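Galactose mutarotase related enzyme (Lactobacillus casei, PDB 3Q1N) probably binds a sugar and may act as an isomerase, as in the aldose 1-epimerase (galactose mutarotase) family to which it belongs. Local coordinates at residues Leu170-Ile175 against Gly206-Asn212; Phe236-Trp242 against Val254-Leu260; Glu6-Ala12 against Ser23-Ala28; Ile14-Ala19 against Ala90-Thr94. All blocks are in the same frame, centred on the assembly; numbering follows the deposited sequence.

Contact 1. Residues Leu170-Ile175 against Gly206-Asn212; sequences LQRFGI and GLVILAN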
# COMPACT_ATOMS: atom_id res chain seq x y z
N LEU A 170 20.01 4.48 1.65
CA LEU A 170 18.60 4.56 1.27
C LEU A 170 18.46 5.26 -0.08
O LEU A 170 19.07 6.31 -0.26
CB LEU A 170 17.82 5.38 2.29
CG LEU A 170 17.16 4.67 3.47
CD1 LEU A 170 16.62 5.74 4.47
CD2 LEU A 170 16.08 3.69 3.02
N GLN A 171 17.66 4.68 -0.98
CA GLN A 171 17.42 5.26 -2.30
C GLN A 171 15.92 5.29 -2.59
O GLN A 171 15.16 4.46 -2.04
CB GLN A 171 18.18 4.46 -3.39
CG GLN A 171 19.73 4.51 -3.26
CD GLN A 171 20.33 5.83 -3.72
OE1 GLN A 171 20.44 6.09 -4.93
NE2 GLN A 171 20.74 6.67 -2.76
N ARG A 172 15.51 6.26 -3.40
CA ARG A 172 14.13 6.34 -3.87
C ARG A 172 14.08 6.33 -5.39
O ARG A 172 15.05 6.74 -6.07
CB ARG A 172 13.44 7.60 -3.39
CG ARG A 172 13.95 8.83 -4.06
CD ARG A 172 13.42 10.06 -3.48
NE ARG A 172 12.01 10.27 -3.81
CZ ARG A 172 11.40 11.45 -3.64
NH1 ARG A 172 12.09 12.50 -3.20
NH2 ARG A 172 10.11 11.59 -3.93
N PHE A 173 12.96 5.87 -5.92
CA PHE A 173 12.69 6.01 -7.34
C PHE A 173 12.44 7.47 -7.68
O PHE A 173 11.62 8.13 -7.05
CB PHE A 173 11.51 5.16 -7.77
CG PHE A 173 11.81 3.72 -7.80
CD1 PHE A 173 12.43 3.17 -8.93
CD2 PHE A 173 11.58 2.91 -6.72
CE1 PHE A 173 12.73 1.83 -9.00
CE2 PHE A 173 11.92 1.58 -6.76
CZ PHE A 173 12.48 1.04 -7.91
N GLY A 174 13.14 7.99 -8.65
CA GLY A 174 12.88 9.35 -9.09
C GLY A 174 11.46 9.53 -9.63
O GLY A 174 10.92 8.66 -10.29
N ILE A 175 10.87 10.68 -9.30
CA ILE A 175 9.49 11.03 -9.69
C ILE A 175 9.47 12.17 -10.72
O ILE A 175 10.22 13.15 -10.61
CB ILE A 175 8.68 11.49 -8.46
CG1 ILE A 175 8.70 10.38 -7.40
CG2 ILE A 175 7.25 11.89 -8.88
CD1 ILE A 175 8.21 9.02 -7.84
N GLY A 206 5.98 14.88 -3.61
CA GLY A 206 5.32 13.67 -4.03
C GLY A 206 5.79 12.45 -3.29
O GLY A 206 6.70 12.50 -2.44
N LEU A 207 5.14 11.35 -3.62
CA LEU A 207 5.42 10.06 -3.01
C LEU A 207 6.94 9.70 -3.05
O LEU A 207 7.64 9.98 -4.04
CB LEU A 207 4.60 8.98 -3.72
CG LEU A 207 4.95 8.53 -5.14
CD1 LEU A 207 4.07 7.35 -5.50
CD2 LEU A 207 4.84 9.66 -6.20
N VAL A 208 7.44 9.14 -1.94
CA VAL A 208 8.82 8.68 -1.79
C VAL A 208 8.83 7.14 -1.79
O VAL A 208 8.43 6.49 -0.83
CB VAL A 208 9.44 9.22 -0.47
CG1 VAL A 208 10.90 8.69 -0.27
CG2 VAL A 208 9.44 10.78 -0.47
N ILE A 209 9.23 6.57 -2.91
CA ILE A 209 9.24 5.11 -3.07
C ILE A 209 10.62 4.54 -2.78
O ILE A 209 11.52 4.67 -3.60
CB ILE A 209 8.83 4.69 -4.51
CG1 ILE A 209 7.57 5.41 -4.96
CG2 ILE A 209 8.66 3.16 -4.55
CD1 ILE A 209 7.25 5.21 -6.47
N LEU A 210 10.80 3.93 -1.62
CA LEU A 210 12.10 3.35 -1.25
C LEU A 210 12.41 2.14 -2.10
O LEU A 210 11.58 1.20 -2.24
CB LEU A 210 12.13 2.94 0.23
CG LEU A 210 11.82 4.04 1.24
CD1 LEU A 210 11.92 3.45 2.66
CD2 LEU A 210 12.76 5.22 1.11
N ALA A 211 13.60 2.15 -2.67
CA ALA A 211 14.06 1.14 -3.61
C ALA A 211 14.78 -0.02 -2.96
O ALA A 211 15.06 -1.02 -3.64
CB ALA A 211 14.96 1.78 -4.65
N ASN A 212 15.08 0.08 -1.66
CA ASN A 212 15.92 -0.91 -0.98
C ASN A 212 15.12 -2.14 -0.58
O ASN A 212 14.50 -2.19 0.49
CB ASN A 212 16.65 -0.28 0.24
CG ASN A 212 17.39 0.98 -0.11
OD1 ASN A 212 16.77 2.01 -0.33
ND2 ASN A 212 18.73 0.95 -0.06
O HOH W 1 10.12 8.37 -4.92
O HOH W 2 8.83 14.06 -2.44

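Contact 2. Residues Phe236-Trp242 against Val254-Leu260; sequences FPYLTIW and VEPFDGL. With EDO (1,2-ethanediol), chain J; EDO (1,2-ethanediol), chain N.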
# COMPACT_ATOMS: atom_id res chain seq x y z
N PHE A 236 7.56 -7.57 0.34
CA PHE A 236 7.20 -6.46 -0.55
C PHE A 236 8.50 -5.75 -0.95
O PHE A 236 9.22 -5.28 -0.08
CB PHE A 236 6.23 -5.50 0.15
CG PHE A 236 4.83 -6.01 0.25
CD1 PHE A 236 4.46 -6.92 1.24
CD2 PHE A 236 3.89 -5.66 -0.69
CE1 PHE A 236 3.18 -7.41 1.29
CE2 PHE A 236 2.63 -6.13 -0.65
CZ PHE A 236 2.26 -7.07 0.35
N PRO A 237 8.82 -5.71 -2.25
CA PRO A 237 10.11 -5.15 -2.65
C PRO A 237 10.24 -3.67 -2.41
O PRO A 237 11.35 -3.18 -2.18
CB PRO A 237 10.22 -5.49 -4.14
CG PRO A 237 8.82 -5.74 -4.59
CD PRO A 237 8.09 -6.32 -3.37
N TYR A 238 9.14 -2.92 -2.43
CA TYR A 238 9.25 -1.45 -2.29
C TYR A 238 8.31 -0.95 -1.19
O TYR A 238 7.40 -1.68 -0.77
CB TYR A 238 8.96 -0.76 -3.63
CG TYR A 238 9.70 -1.39 -4.78
CD1 TYR A 238 11.07 -1.43 -4.79
CD2 TYR A 238 9.00 -2.03 -5.82
CE1 TYR A 238 11.76 -2.02 -5.79
CE2 TYR A 238 9.73 -2.63 -6.87
CZ TYR A 238 11.10 -2.57 -6.84
OH TYR A 238 11.88 -3.16 -7.81
N LEU A 239 8.55 0.28 -0.72
CA LEU A 239 7.83 0.85 0.41
C LEU A 239 7.70 2.33 0.18
O LEU A 239 8.73 3.01 0.03
CB LEU A 239 8.57 0.59 1.73
CG LEU A 239 7.79 0.97 3.00
CD1 LEU A 239 6.52 0.13 3.16
CD2 LEU A 239 8.71 0.83 4.26
N THR A 240 6.48 2.84 0.17
CA THR A 240 6.25 4.22 -0.23
C THR A 240 5.71 5.07 0.92
O THR A 240 4.82 4.65 1.65
CB THR A 240 5.30 4.27 -1.42
OG1 THR A 240 5.94 3.61 -2.52
CG2 THR A 240 4.97 5.70 -1.82
N ILE A 241 6.28 6.26 1.07
CA ILE A 241 5.82 7.23 2.06
C ILE A 241 5.12 8.36 1.32
O ILE A 241 5.63 8.86 0.30
CB ILE A 241 6.98 7.78 2.90
CG1 ILE A 241 7.84 6.64 3.47
CG2 ILE A 241 6.45 8.68 4.04
CD1 ILE A 241 9.04 6.24 2.58
N TRP A 242 3.95 8.77 1.82
CA TRP A 242 3.11 9.80 1.17
C TRP A 242 2.27 10.56 2.19
O TRP A 242 1.79 9.99 3.15
CB TRP A 242 2.17 9.17 0.12
CG TRP A 242 1.19 10.14 -0.42
CD1 TRP A 242 1.43 11.17 -1.31
CD2 TRP A 242 -0.18 10.24 -0.07
NE1 TRP A 242 0.27 11.87 -1.53
CE2 TRP A 242 -0.73 11.31 -0.80
CE3 TRP A 242 -1.02 9.49 0.78
CZ2 TRP A 242 -2.08 11.68 -0.69
CZ3 TRP A 242 -2.34 9.82 0.86
CH2 TRP A 242 -2.86 10.93 0.13
N VAL A 254 2.32 4.83 4.77
CA VAL A 254 3.52 4.01 4.63
C VAL A 254 3.02 2.75 3.97
O VAL A 254 2.27 1.98 4.57
CB VAL A 254 4.23 3.74 5.99
CG1 VAL A 254 5.57 3.01 5.71
CG2 VAL A 254 4.47 5.08 6.77
N GLU A 255 3.38 2.58 2.69
CA GLU A 255 2.64 1.77 1.75
C GLU A 255 3.47 0.65 1.15
O GLU A 255 4.36 0.90 0.33
CB GLU A 255 2.10 2.67 0.64
CG GLU A 255 1.42 4.00 1.10
CD GLU A 255 1.16 4.95 -0.05
OE1 GLU A 255 1.51 4.60 -1.21
OE2 GLU A 255 0.63 6.06 0.18
N PRO A 256 3.21 -0.59 1.57
CA PRO A 256 3.94 -1.70 0.97
C PRO A 256 3.56 -1.88 -0.51
O PRO A 256 2.37 -2.00 -0.80
CB PRO A 256 3.53 -2.90 1.83
CG PRO A 256 3.10 -2.33 3.16
CD PRO A 256 2.42 -1.04 2.75
N PHE A 257 4.57 -1.93 -1.38
CA PHE A 257 4.37 -2.05 -2.85
C PHE A 257 5.05 -3.31 -3.39
O PHE A 257 6.29 -3.48 -3.27
CB PHE A 257 5.01 -0.87 -3.62
CG PHE A 257 4.20 0.44 -3.70
CD1 PHE A 257 3.06 0.68 -2.95
CD2 PHE A 257 4.65 1.43 -4.53
CE1 PHE A 257 2.39 1.90 -3.06
CE2 PHE A 257 3.98 2.63 -4.64
CZ PHE A 257 2.87 2.87 -3.92
N ASP A 258 4.25 -4.18 -4.02
CA ASP A 258 4.77 -5.23 -4.92
C ASP A 258 4.48 -4.81 -6.37
O ASP A 258 3.70 -5.42 -7.06
CB ASP A 258 4.15 -6.59 -4.58
CG ASP A 258 4.78 -7.73 -5.36
OD1 ASP A 258 5.94 -7.60 -5.83
OD2 ASP A 258 4.09 -8.79 -5.49
N GLY A 259 5.15 -3.73 -6.79
CA GLY A 259 4.95 -3.10 -8.08
C GLY A 259 5.28 -1.63 -7.93
O GLY A 259 5.73 -1.18 -6.88
N LEU A 260 5.17 -0.92 -9.04
CA LEU A 260 5.56 0.50 -9.11
C LEU A 260 4.66 1.25 -10.06
O LEU A 260 4.17 0.68 -11.05
CB LEU A 260 6.98 0.60 -9.64
CG LEU A 260 8.15 0.08 -8.79
CD1 LEU A 260 9.42 0.03 -9.57
CD2 LEU A 260 8.25 0.94 -7.54
C1 EDO J . 0.97 7.50 -2.82
O1 EDO J . 0.91 6.16 -3.36
C2 EDO J . -0.02 8.44 -3.46
O2 EDO J . -1.38 7.98 -3.30
C1 EDO N . 8.93 -9.47 -5.93
O1 EDO N . 8.26 -8.80 -7.01
C2 EDO N . 8.55 -10.94 -5.93
O2 EDO N . 7.31 -11.11 -5.25

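Contact 3. Residues Glu6-Ala12 against Ser23-Ala28; sequences ENSKFKA and SLVNKA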
# COMPACT_ATOMS: atom_id res chain seq x y z
N GLU A 6 -11.60 -8.65 16.37
CA GLU A 6 -11.04 -8.11 17.60
C GLU A 6 -10.46 -9.17 18.48
O GLU A 6 -10.82 -10.35 18.37
CB GLU A 6 -12.11 -7.35 18.39
CG GLU A 6 -13.26 -8.16 18.94
CD GLU A 6 -14.34 -7.22 19.48
OE1 GLU A 6 -14.15 -6.63 20.56
OE2 GLU A 6 -15.36 -7.03 18.77
N ASN A 7 -9.53 -8.76 19.31
CA ASN A 7 -9.04 -9.61 20.39
C ASN A 7 -8.99 -8.76 21.66
O ASN A 7 -9.64 -7.70 21.74
CB ASN A 7 -7.71 -10.29 19.99
CG ASN A 7 -6.59 -9.31 19.76
OD1 ASN A 7 -6.71 -8.11 20.06
ND2 ASN A 7 -5.47 -9.82 19.23
N SER A 8 -8.29 -9.20 22.69
CA SER A 8 -8.31 -8.45 23.95
C SER A 8 -7.67 -7.06 23.83
O SER A 8 -8.03 -6.15 24.56
CB SER A 8 -7.60 -9.23 25.05
OG SER A 8 -6.21 -9.17 24.93
N LYS A 9 -6.69 -6.93 22.94
CA LYS A 9 -5.91 -5.68 22.79
C LYS A 9 -6.42 -4.72 21.69
O LYS A 9 -6.24 -3.49 21.80
CB LYS A 9 -4.45 -6.00 22.49
CG LYS A 9 -3.67 -6.63 23.68
CD LYS A 9 -2.19 -6.98 23.30
CE LYS A 9 -1.31 -5.71 23.14
NZ LYS A 9 0.11 -6.02 22.62
N PHE A 10 -7.02 -5.27 20.63
CA PHE A 10 -7.19 -4.52 19.37
C PHE A 10 -8.58 -4.78 18.76
O PHE A 10 -9.14 -5.86 18.95
CB PHE A 10 -6.11 -4.93 18.34
CG PHE A 10 -4.70 -4.69 18.80
CD1 PHE A 10 -4.26 -3.44 19.17
CD2 PHE A 10 -3.81 -5.75 18.85
CE1 PHE A 10 -2.96 -3.24 19.60
CE2 PHE A 10 -2.52 -5.57 19.23
CZ PHE A 10 -2.09 -4.31 19.64
N LYS A 11 -9.10 -3.80 18.02
CA LYS A 11 -10.26 -3.99 17.16
C LYS A 11 -9.97 -3.40 15.78
O LYS A 11 -9.36 -2.33 15.68
CB LYS A 11 -11.49 -3.33 17.79
CG LYS A 11 -12.81 -3.60 17.04
CD LYS A 11 -14.01 -3.25 17.90
CE LYS A 11 -15.34 -3.58 17.21
NZ LYS A 11 -16.50 -3.20 18.10
N ALA A 12 -10.42 -4.09 14.74
CA ALA A 12 -10.24 -3.61 13.35
C ALA A 12 -11.61 -3.63 12.66
O ALA A 12 -12.45 -4.54 12.91
CB ALA A 12 -9.26 -4.49 12.58
N SER A 23 -10.33 1.04 10.13
CA SER A 23 -10.11 1.37 11.53
C SER A 23 -9.28 0.29 12.21
O SER A 23 -9.43 -0.91 11.92
CB SER A 23 -11.46 1.56 12.25
OG SER A 23 -11.29 1.70 13.66
N LEU A 24 -8.42 0.72 13.12
CA LEU A 24 -7.55 -0.17 13.87
C LEU A 24 -7.23 0.51 15.18
O LEU A 24 -6.61 1.57 15.23
CB LEU A 24 -6.29 -0.44 13.03
CG LEU A 24 -5.30 -1.53 13.39
CD1 LEU A 24 -6.02 -2.91 13.44
CD2 LEU A 24 -4.19 -1.55 12.38
N VAL A 25 -7.73 -0.07 16.26
CA VAL A 25 -7.85 0.63 17.51
C VAL A 25 -7.15 -0.14 18.60
O VAL A 25 -7.32 -1.36 18.71
CB VAL A 25 -9.35 0.84 17.90
CG1 VAL A 25 -9.55 1.30 19.37
CG2 VAL A 25 -10.01 1.81 16.95
N ASN A 26 -6.34 0.58 19.36
CA ASN A 26 -5.78 0.08 20.61
C ASN A 26 -6.82 0.22 21.71
O ASN A 26 -7.17 1.35 22.11
CB ASN A 26 -4.53 0.88 20.97
CG ASN A 26 -3.75 0.27 22.12
OD1 ASN A 26 -3.30 -0.89 22.04
ND2 ASN A 26 -3.55 1.06 23.18
N LYS A 27 -7.36 -0.92 22.20
CA LYS A 27 -8.47 -0.87 23.17
C LYS A 27 -8.08 -0.26 24.51
O LYS A 27 -8.89 0.35 25.14
CB LYS A 27 -9.03 -2.29 23.43
CG LYS A 27 -9.79 -2.90 22.24
CD LYS A 27 -10.43 -4.23 22.64
CE LYS A 27 -11.27 -4.80 21.54
NZ LYS A 27 -11.79 -6.13 22.05
N ALA A 28 -6.83 -0.44 24.93
CA ALA A 28 -6.38 0.08 26.24
C ALA A 28 -6.61 1.59 26.42
O ALA A 28 -6.89 2.06 27.54
CB ALA A 28 -4.91 -0.25 26.46
O HOH W 3 -4.85 -2.54 23.97
O HOH W 4 -11.83 -0.55 15.04

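Contact 4. Residues Ile14-Ala19 against Ala90-Thr94; sequences IAERGA and AVTFT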
# COMPACT_ATOMS: atom_id res chain seq x y z
N ILE A 14 -13.19 -3.47 8.74
CA ILE A 14 -12.80 -3.67 7.34
C ILE A 14 -14.06 -3.64 6.49
O ILE A 14 -15.03 -4.37 6.76
CB ILE A 14 -12.07 -5.02 7.06
CG1 ILE A 14 -10.88 -5.24 8.01
CG2 ILE A 14 -11.59 -5.09 5.61
CD1 ILE A 14 -11.20 -6.21 9.15
N ALA A 15 -14.04 -2.82 5.45
CA ALA A 15 -15.17 -2.70 4.53
C ALA A 15 -15.14 -3.80 3.49
O ALA A 15 -14.08 -4.13 2.93
CB ALA A 15 -15.13 -1.35 3.84
N GLU A 16 -16.31 -4.38 3.24
CA GLU A 16 -16.44 -5.36 2.18
C GLU A 16 -16.05 -4.74 0.86
O GLU A 16 -15.41 -5.37 0.03
CB GLU A 16 -17.88 -5.88 2.13
CG GLU A 16 -18.19 -6.77 3.34
CD GLU A 16 -19.67 -7.11 3.53
OE1 GLU A 16 -20.53 -6.55 2.83
OE2 GLU A 16 -19.98 -7.94 4.43
N ARG A 17 -16.37 -3.46 0.68
CA ARG A 17 -15.93 -2.73 -0.51
C ARG A 17 -14.41 -2.56 -0.51
O ARG A 17 -13.86 -1.94 0.40
CB ARG A 17 -16.65 -1.38 -0.64
CG ARG A 17 -16.10 -0.50 -1.79
CD ARG A 17 -16.33 -1.13 -3.16
NE ARG A 17 -17.71 -1.39 -3.47
CZ ARG A 17 -18.52 -0.53 -4.10
NH1 ARG A 17 -18.06 0.65 -4.48
NH2 ARG A 17 -19.80 -0.86 -4.34
N GLY A 18 -13.75 -3.20 -1.47
CA GLY A 18 -12.29 -3.18 -1.58
C GLY A 18 -11.53 -3.89 -0.44
O GLY A 18 -10.33 -3.74 -0.35
N ALA A 19 -12.22 -4.69 0.38
CA ALA A 19 -11.59 -5.30 1.57
C ALA A 19 -10.72 -4.27 2.29
O ALA A 19 -9.57 -4.55 2.71
CB ALA A 19 -10.75 -6.54 1.18
N ALA A 90 -10.28 -13.07 13.06
CA ALA A 90 -9.77 -13.20 11.69
C ALA A 90 -10.93 -13.26 10.70
O ALA A 90 -12.05 -13.69 11.04
CB ALA A 90 -8.85 -14.46 11.46
N VAL A 91 -10.62 -12.90 9.45
CA VAL A 91 -11.61 -12.95 8.40
C VAL A 91 -10.93 -12.95 7.06
O VAL A 91 -9.84 -12.38 6.92
CB VAL A 91 -12.60 -11.77 8.49
CG1 VAL A 91 -11.88 -10.43 8.35
CG2 VAL A 91 -13.71 -11.89 7.40
N THR A 92 -11.58 -13.57 6.06
CA THR A 92 -11.02 -13.67 4.71
C THR A 92 -11.98 -13.01 3.73
O THR A 92 -13.22 -13.19 3.83
CB THR A 92 -10.72 -15.15 4.30
OG1 THR A 92 -9.71 -15.70 5.15
CG2 THR A 92 -10.22 -15.26 2.86
N PHE A 93 -11.41 -12.20 2.84
CA PHE A 93 -12.13 -11.51 1.79
C PHE A 93 -11.65 -11.98 0.42
O PHE A 93 -10.45 -12.06 0.19
CB PHE A 93 -11.86 -10.00 1.88
CG PHE A 93 -12.49 -9.33 3.06
CD1 PHE A 93 -13.79 -8.87 3.00
CD2 PHE A 93 -11.76 -9.10 4.22
CE1 PHE A 93 -14.40 -8.19 4.06
CE2 PHE A 93 -12.35 -8.45 5.33
CZ PHE A 93 -13.68 -7.99 5.27
N THR A 94 -12.55 -12.22 -0.51
CA THR A 94 -12.19 -12.75 -1.80
C THR A 94 -12.93 -12.02 -2.91
O THR A 94 -14.13 -11.84 -2.86
CB THR A 94 -12.52 -14.26 -1.91
OG1 THR A 94 -11.90 -14.99 -0.84
CG2 THR A 94 -11.97 -14.85 -3.25

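Contact 1. Residues Leu170-Ile175 against Gly206-Asn212
Arg172 and Leu210 form a single bridge, with their CA atoms 4.5 Å apart, between two short strands that run roughly antiparallel at 134°. The hydrogen bonds Ala211 N to Gln171 O and Phe173 N to Ile209 O flank it. Past the strand end the Asn212 side chain takes over: its OD1 accepts from Gln171 N at 2.9 Å through an in-plane lone pair. In the conformer described, Arg172 bends at chi3 (-72°), bringing its guanidinium under Val208 CG2, which sits 3.6 Å above one face. NH2 reaches Leu207 O at 3.0 Å, from well above that carbonyl's plane. One water, in the plane of the guanidinium, bridges the two segments with four hydrogen bonds, accepting from Arg172 NE and Ile209 N and donating to Phe173 O and Leu207 O. On the other side the Phe173 ring brings CD2 to 3.6 Å from Ile209 CG2 and CE2 against Ala211 CB, while Ile175 CD1 meets Leu207 CD2. Strand 171-175 also pairs with 184-187, so the bridge links that pair to the sheet of 208-210 and 238-242, in the beta-sandwich fold of the galactose mutarotase family.

Contact 2. Residues Phe236-Trp242 against Val254-Leu260
The beta hairpin of strands 238-242 and 251-258 pairs here in antiparallel register, Tyr238 with Phe257 and Thr240 with Glu255 as hydrogen-bonded pairs, Leu239 with Pro256 and Ile241 with Val254 as non-hydrogen-bonded ones. Of the four backbone bonds, Glu255 N to Thr240 O is the shortest at 2.7 Å. On the face carrying Thr240 and Phe257, the threonine lies over the aromatic ring: OG1 is 3.0 Å from Phe257 CE2 and buried without a hydrogen-bonding partner, and CB makes a CH-pi contact 4.0 Å from the centroid. Thr240 places OG1 there by setting it anti to its carbonyl carbon, chi1 -63°. Next to it the extended Glu255 chain brings OE2 to 3.5 Å from Trp242 CB. An ethanediol, probably from the crystallisation liquor, donates to Glu255 OE1 at 2.7 Å, lays its C2 over one face of the Trp242 indole and is also bonded to His143; such molecules often mark pockets. At the far end Leu260 CD2 touches Tyr238 CD2 at 3.5 Å, the two side chains crossing at about a right angle. On the opposite face Pro256 CB sits over the Phe236 ring, 3.9 Å from its centroid. Strand 208-210 flanks 238-242, strand 136-147 pairs with 251-258, and Leu231 of strand 229-232 and Leu289 of strand 284-293 pack against Pro256.

Contact 3. Residues Glu6-Ala12 against Ser23-Ala28
Lys27 reaches across the surface of the 6-12 segment and ends in two bonds: NZ gives a salt bridge to Glu6 OE1 at 2.8 Å, met on the anti side of the carboxylate, and a hydrogen bond to Asn7 O at 2.7 Å. Extended beyond CG (chi2 -175°), the chain carries CD past Ser8 O and CE past Phe10 O. The root of the same residue is held too, Lys27 N donating to Lys9 O at 2.8 Å. Behind it the backbones form the antiparallel hairpin of strands 10-15 and 20-26, in which Lys11 and Val25 make the hydrogen-bonded pair, with Val25 N only 2.8 Å from Lys11 O. The buried face is built from Ala12 CB against Leu24 CD1 at 3.7 Å, and from the Phe10 ring, which has Val25 O at its edge and Lys9 CB over the centre of one face. In the conformer described, Asn26 OD1 also approaches Phe10 CE1, and a water bonded to Lys9 O, Asn26 OD1 and Ala28 N bridges the segments. Further out, Asn7 OD1 accepts from Phe10 N almost in line with its own C=O, an Asx motif that shapes the turn from which Asn7 O faces Lys27. Asn7 ND2 is bonded to Thr118 O, Lys9 NZ to Asp119 O and Asn26 ND2 to Asp29, while Leu117 and Leu293 meet Phe10.

Contact 4. Residues Ile14-Ala19 against Ala90-Thr94
Phe93 turns its ring toward the 14-19 segment with CG anti to its own carbonyl carbon, chi1 -70°, and a chi2 of -86° turns the ring plane about square to the plane of CA, CB and CG, so that one face looks at Ala19 while the far rim reaches Ile14. Ile14 answers with the branch that lies anti to its backbone N: CG2 comes to 3.5 Å from Phe93 CE2 and stands nearly as close to CZ, the two side chains meeting at a slant. In the conformer described, the other branch ends in CD1, which loosely touches Val91 CG1, two residues before Phe93 on the same strand. Near the base of the ring, Ala19 CB lies 3.7 Å from Phe93 CB, and Ala19 CA stands over a ring face. Glu16 adds its aliphatic part, CA at 4.0 Å from Phe93 CE1 and CG just beyond; its carboxylate plane is inclined 67° to the ring. No hydrogen bond joins the two segments. What wraps the segment around the ring is the type II beta turn from Glu16 to Ala19, where Gly18 takes the positive phi that this turn calls for at its third position. The turn connects strands 10-15 and 20-26 of the small N-terminal sheet, and Phe93 belongs to strand 90-96 of the large antiparallel sheet, so the ring joins the two. Val83 of strand 82-84, Ile3 of strand 2-6 and Phe81 also touch Phe93, while Tyr115 of strand 109-118 packs on Ile14 and its OH donates a hydrogen bond to Ala19 O.

In the fold
From the N terminus, contact 3 closes the hairpin of strands 10-15 and 20-26, bringing 23-28 back on 6-12. Contact 4 starts within that hairpin, at its turn, and reaches forward to 90-94; the two loops therefore cross, sharing strand 10-15, with centres about 17 Å apart. Contact 3 pairs two strands of the N-terminal sheet, and contact 4 lays the turn between them on the large sheet holding 90-96. Much later, contact 1 closes the loop from 170-175 to 206-212, and contact 2 follows in series as a hairpin. These two meet directly, strands 208-210 and 238-242 being neighbours in the six-stranded sheet, whereas contact 1 lies across the chain's centre from contacts 3 and 4.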